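Local coordinates for phosphate ABC transporter, phosphate-binding protein (Clostridium perfringens, PDB 4Q8R) that binds phosphate with high affinity as the extracytoplasmic substrate-binding component of an ABC-type transporter, probably delivering it to the membrane permease, at residues L83-K87 and V163-E167; K160-Q164 and Y177-V182. All coordinates share one frame. Residues are numbered along the deposited sequence.

Contact 1: L83-K87 and V163-E167. With ZN (zinc ion), chain E.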
# COMPACT_ATOMS: atom_id res chain seq x y z
N LEU A 83 3.21 -7.79 6.69
CA LEU A 83 2.19 -8.50 7.48
C LEU A 83 2.49 -8.09 8.88
O LEU A 83 3.58 -8.50 9.43
CB LEU A 83 2.35 -10.00 7.42
CG LEU A 83 1.69 -10.78 6.33
CD1 LEU A 83 0.21 -10.62 6.47
CD2 LEU A 83 2.20 -10.34 4.99
N ILE A 84 1.62 -7.30 9.47
CA ILE A 84 1.87 -6.77 10.81
C ILE A 84 1.08 -7.50 11.87
O ILE A 84 -0.11 -7.85 11.66
CB ILE A 84 1.63 -5.27 10.87
CG1 ILE A 84 0.26 -4.85 10.34
CG2 ILE A 84 2.73 -4.56 10.08
CD1 ILE A 84 -0.13 -3.48 10.80
N THR A 85 1.72 -7.68 13.02
CA THR A 85 1.10 -8.22 14.19
C THR A 85 1.21 -7.18 15.28
O THR A 85 1.93 -6.17 15.19
CB THR A 85 1.73 -9.54 14.63
OG1 THR A 85 3.06 -9.25 15.11
CG2 THR A 85 1.82 -10.58 13.55
N HIS A 86 0.44 -7.39 16.34
CA HIS A 86 0.68 -6.66 17.58
C HIS A 86 2.13 -6.91 18.06
O HIS A 86 2.72 -7.95 17.84
CB HIS A 86 -0.30 -7.14 18.63
CG HIS A 86 -0.54 -6.20 19.74
ND1 HIS A 86 -1.43 -5.15 19.67
CD2 HIS A 86 0.00 -6.16 20.98
CE1 HIS A 86 -1.47 -4.54 20.83
NE2 HIS A 86 -0.57 -5.10 21.62
N LYS A 87 2.64 -5.92 18.77
CA LYS A 87 3.98 -5.95 19.27
C LYS A 87 4.07 -7.16 20.23
O LYS A 87 3.12 -7.49 20.93
CB LYS A 87 4.24 -4.58 19.95
CG LYS A 87 5.64 -4.33 20.28
CD LYS A 87 6.47 -4.03 19.04
CE LYS A 87 7.72 -3.25 19.46
NZ LYS A 87 8.54 -3.06 18.24
N VAL A 163 -4.63 -3.35 14.56
CA VAL A 163 -3.54 -4.23 14.96
C VAL A 163 -2.90 -3.67 16.25
O VAL A 163 -2.65 -4.42 17.21
CB VAL A 163 -2.54 -4.44 13.84
CG1 VAL A 163 -1.31 -5.19 14.34
CG2 VAL A 163 -3.16 -5.17 12.67
N GLN A 164 -2.73 -2.35 16.31
CA GLN A 164 -2.23 -1.72 17.51
C GLN A 164 -3.12 -1.99 18.72
O GLN A 164 -2.62 -1.98 19.85
CB GLN A 164 -2.09 -0.21 17.41
CG GLN A 164 -0.96 0.23 16.52
CD GLN A 164 -1.02 1.74 16.22
OE1 GLN A 164 -2.11 2.33 16.14
NE2 GLN A 164 0.15 2.38 16.10
N GLY A 165 -4.42 -2.18 18.48
CA GLY A 165 -5.39 -2.31 19.54
C GLY A 165 -5.77 -3.72 19.96
O GLY A 165 -6.62 -3.88 20.86
N ASN A 166 -5.20 -4.71 19.31
CA ASN A 166 -5.61 -6.09 19.53
C ASN A 166 -4.44 -7.03 19.49
O ASN A 166 -3.85 -7.27 18.44
CB ASN A 166 -6.66 -6.55 18.51
CG ASN A 166 -7.38 -7.90 18.92
OD1 ASN A 166 -6.72 -8.86 19.30
ND2 ASN A 166 -8.72 -7.97 18.78
N GLU A 167 -4.11 -7.61 20.65
CA GLU A 167 -3.01 -8.54 20.73
C GLU A 167 -3.01 -9.67 19.71
O GLU A 167 -1.94 -10.18 19.33
CB GLU A 167 -2.89 -9.18 22.17
CG GLU A 167 -2.57 -8.17 23.24
CD GLU A 167 -2.42 -8.77 24.60
OE1 GLU A 167 -2.63 -9.97 24.72
OE2 GLU A 167 -2.08 -8.08 25.53
ZN ZN E . -0.30 -4.76 23.65
O HOH W 1 -0.90 -10.07 16.83
O HOH W 2 0.04 -6.37 24.74
O HOH W 3 -2.36 -4.48 24.34
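His86, which follows Ile84 and Thr85 in the chain, dominates this contact. Its t rotamer (chi1 -158°) turns the ring edge to the carbonyls of Val163 and Gln164. Val163 O receives only a weak backbone bond from Asn166 N here, so it can accept a strong, almost linear one from His86 ND1 at 2.8 Å; Glu167 CA sits 3.8 Å from the ring centroid in a CH-pi contact over one face. With ND1 so engaged, NE2 binds zinc at 2.1 Å; two waters join it, and Glu167 OE2 accepts from the one 2.0 Å from the metal. Another water links His86 N to Glu167 O. Val163, in its t rotamer, presses CG1 to 3.3 Å from Thr85 C and CG2 to 3.9 Å from Ile84 CD1, beta-branched chains suiting this tight, buried seam. Thr85 turns away, toward Ser183 and Val185 of the adjoining strand. The arrangement is a helix C-terminus packed against the sheet of a PBP-superfamily domain, with a zinc bound by His86 and two waters.

Contact 2: K160-Q164 and Y177-V182; sequences KSLVQ and YVDDSV
Residues 160-164 form the last regular turn of a helix, with Gln164 N bonded to Lys160 O at 2.8 Å. Facing it, residues 177-182 run as an irregular connection: Tyr177 (phi/psi -100/-5) leads through extended Val178 and Asp179 into a type I beta turn from Asp179 to Val182. CA atoms approach most closely at Gln164-Val182, 6.3 Å, and lie 7.7 Å apart at Lys160-Tyr177. The charged interaction comes from Lys160, whose fully extended side chain (all four chi angles t) spans the gap; its NZ forms a salt bridge with Asp179 OD2 at 2.8 Å and a hydrogen bond to Tyr177 O, also at 2.8 Å. Among neutral polar groups, Gln164 (chi1 m, chi2 t) sends NE2 to Ser181 OG at 2.7 Å. Asp179, chi1 p, turns its other oxygen inward: OD1 accepts from Ser181 N at 2.9 Å, making an Asx turn, and from Ser181 OG at 2.6 Å. One carboxylate thus both shapes the turn and holds the helix. Apolar contacts complete the interface, with Val182 CG1 3.7 Å from Gln164 CG and 4.2 Å from Val163 CG1. The whole is a helix end tied to the connection that crosses from strand 169-174 to strand 182-187, both antiparallel partners of strand 71-86; Val163 and Val182 both rest on Ile84 of that strand, while Lys160 lies against Ile173.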
# COMPACT_ATOMS: atom_id res chain seq x y z
N LYS A 160 -3.71 -0.34 10.67
CA LYS A 160 -2.65 -0.21 11.65
C LYS A 160 -3.27 -0.05 13.08
O LYS A 160 -2.82 -0.71 14.02
CB LYS A 160 -1.79 1.03 11.33
CG LYS A 160 -0.60 1.25 12.24
CD LYS A 160 0.23 2.37 11.67
CE LYS A 160 1.39 2.66 12.57
NZ LYS A 160 2.25 3.76 12.04
N SER A 161 -4.26 0.80 13.21
CA SER A 161 -4.90 1.08 14.50
C SER A 161 -5.53 -0.19 15.05
O SER A 161 -5.41 -0.49 16.23
CB SER A 161 -5.96 2.16 14.36
OG SER A 161 -5.39 3.43 14.15
N LEU A 162 -6.17 -0.97 14.20
CA LEU A 162 -6.77 -2.22 14.69
C LEU A 162 -5.72 -3.19 15.28
O LEU A 162 -5.90 -3.76 16.40
CB LEU A 162 -7.64 -2.86 13.60
CG LEU A 162 -8.80 -3.71 14.11
CD1 LEU A 162 -9.65 -2.91 15.06
CD2 LEU A 162 -9.61 -4.29 12.96
N VAL A 163 -4.63 -3.35 14.56
CA VAL A 163 -3.54 -4.23 14.96
C VAL A 163 -2.90 -3.67 16.25
O VAL A 163 -2.65 -4.42 17.21
CB VAL A 163 -2.54 -4.44 13.84
CG1 VAL A 163 -1.31 -5.19 14.34
CG2 VAL A 163 -3.16 -5.17 12.67
N GLN A 164 -2.73 -2.35 16.31
CA GLN A 164 -2.23 -1.72 17.51
C GLN A 164 -3.12 -1.99 18.72
O GLN A 164 -2.62 -1.98 19.85
CB GLN A 164 -2.09 -0.21 17.41
CG GLN A 164 -0.96 0.23 16.52
CD GLN A 164 -1.02 1.74 16.22
OE1 GLN A 164 -2.11 2.33 16.14
NE2 GLN A 164 0.15 2.38 16.10
N TYR A 177 3.99 2.71 6.49
CA TYR A 177 3.26 2.88 7.75
C TYR A 177 3.84 2.08 8.89
O TYR A 177 3.35 2.18 10.01
CB TYR A 177 1.81 2.43 7.59
CG TYR A 177 0.94 3.41 6.82
CD1 TYR A 177 1.06 3.56 5.43
CD2 TYR A 177 0.01 4.20 7.49
CE1 TYR A 177 0.23 4.45 4.74
CE2 TYR A 177 -0.78 5.10 6.82
CZ TYR A 177 -0.68 5.24 5.46
OH TYR A 177 -1.59 6.10 4.89
N VAL A 178 4.85 1.26 8.63
CA VAL A 178 5.40 0.39 9.71
C VAL A 178 6.28 1.23 10.63
O VAL A 178 7.05 2.03 10.16
CB VAL A 178 6.18 -0.81 9.15
CG1 VAL A 178 6.80 -1.61 10.29
CG2 VAL A 178 5.25 -1.72 8.32
N ASP A 179 6.10 1.10 11.93
CA ASP A 179 6.97 1.72 12.88
C ASP A 179 7.04 0.82 14.06
O ASP A 179 6.57 -0.31 13.99
CB ASP A 179 6.49 3.14 13.27
CG ASP A 179 5.08 3.14 13.85
OD1 ASP A 179 4.64 2.10 14.37
OD2 ASP A 179 4.43 4.18 13.80
N ASP A 180 7.72 1.31 15.12
CA ASP A 180 7.92 0.51 16.33
C ASP A 180 6.69 0.11 17.12
O ASP A 180 6.82 -0.65 18.05
CB ASP A 180 8.86 1.19 17.30
CG ASP A 180 10.23 1.44 16.70
OD1 ASP A 180 10.60 0.76 15.73
OD2 ASP A 180 10.92 2.33 17.21
N SER A 181 5.52 0.58 16.73
CA SER A 181 4.30 0.31 17.46
C SER A 181 3.67 -1.03 17.08
O SER A 181 2.77 -1.46 17.75
CB SER A 181 3.27 1.43 17.23
OG SER A 181 2.70 1.37 15.94
N VAL A 182 4.13 -1.62 15.98
CA VAL A 182 3.65 -2.89 15.44
C VAL A 182 4.87 -3.71 15.00
O VAL A 182 6.00 -3.20 14.98
CB VAL A 182 2.65 -2.68 14.26
CG1 VAL A 182 1.37 -1.98 14.72
CG2 VAL A 182 3.28 -1.94 13.11
O HOH W 4 2.31 4.79 16.23

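Overall arrangement
The two contacts share Val163 and Gln164 at the end of helix 156-164, and their centres are 6 Å apart. Val163 works in both: its side chain meets residues 83-87 in contact 1 and Val182 in contact 2. Gln164 instead directs its amide to the loop. Segment 177-182 also touches strand 71-86 directly, with Ile84 CG2 4.0 Å from Val182 CG2, so Ile84, Val163 and Val182 form one apolar junction; Thr85 O packs 3.7 Å from Val182 CB beside it. Lys87 NZ lies 3.0 Å from Asp180 O. The zinc on His86 is not the one about 6 Å from the Asp179 side chain, which is a different zinc ion.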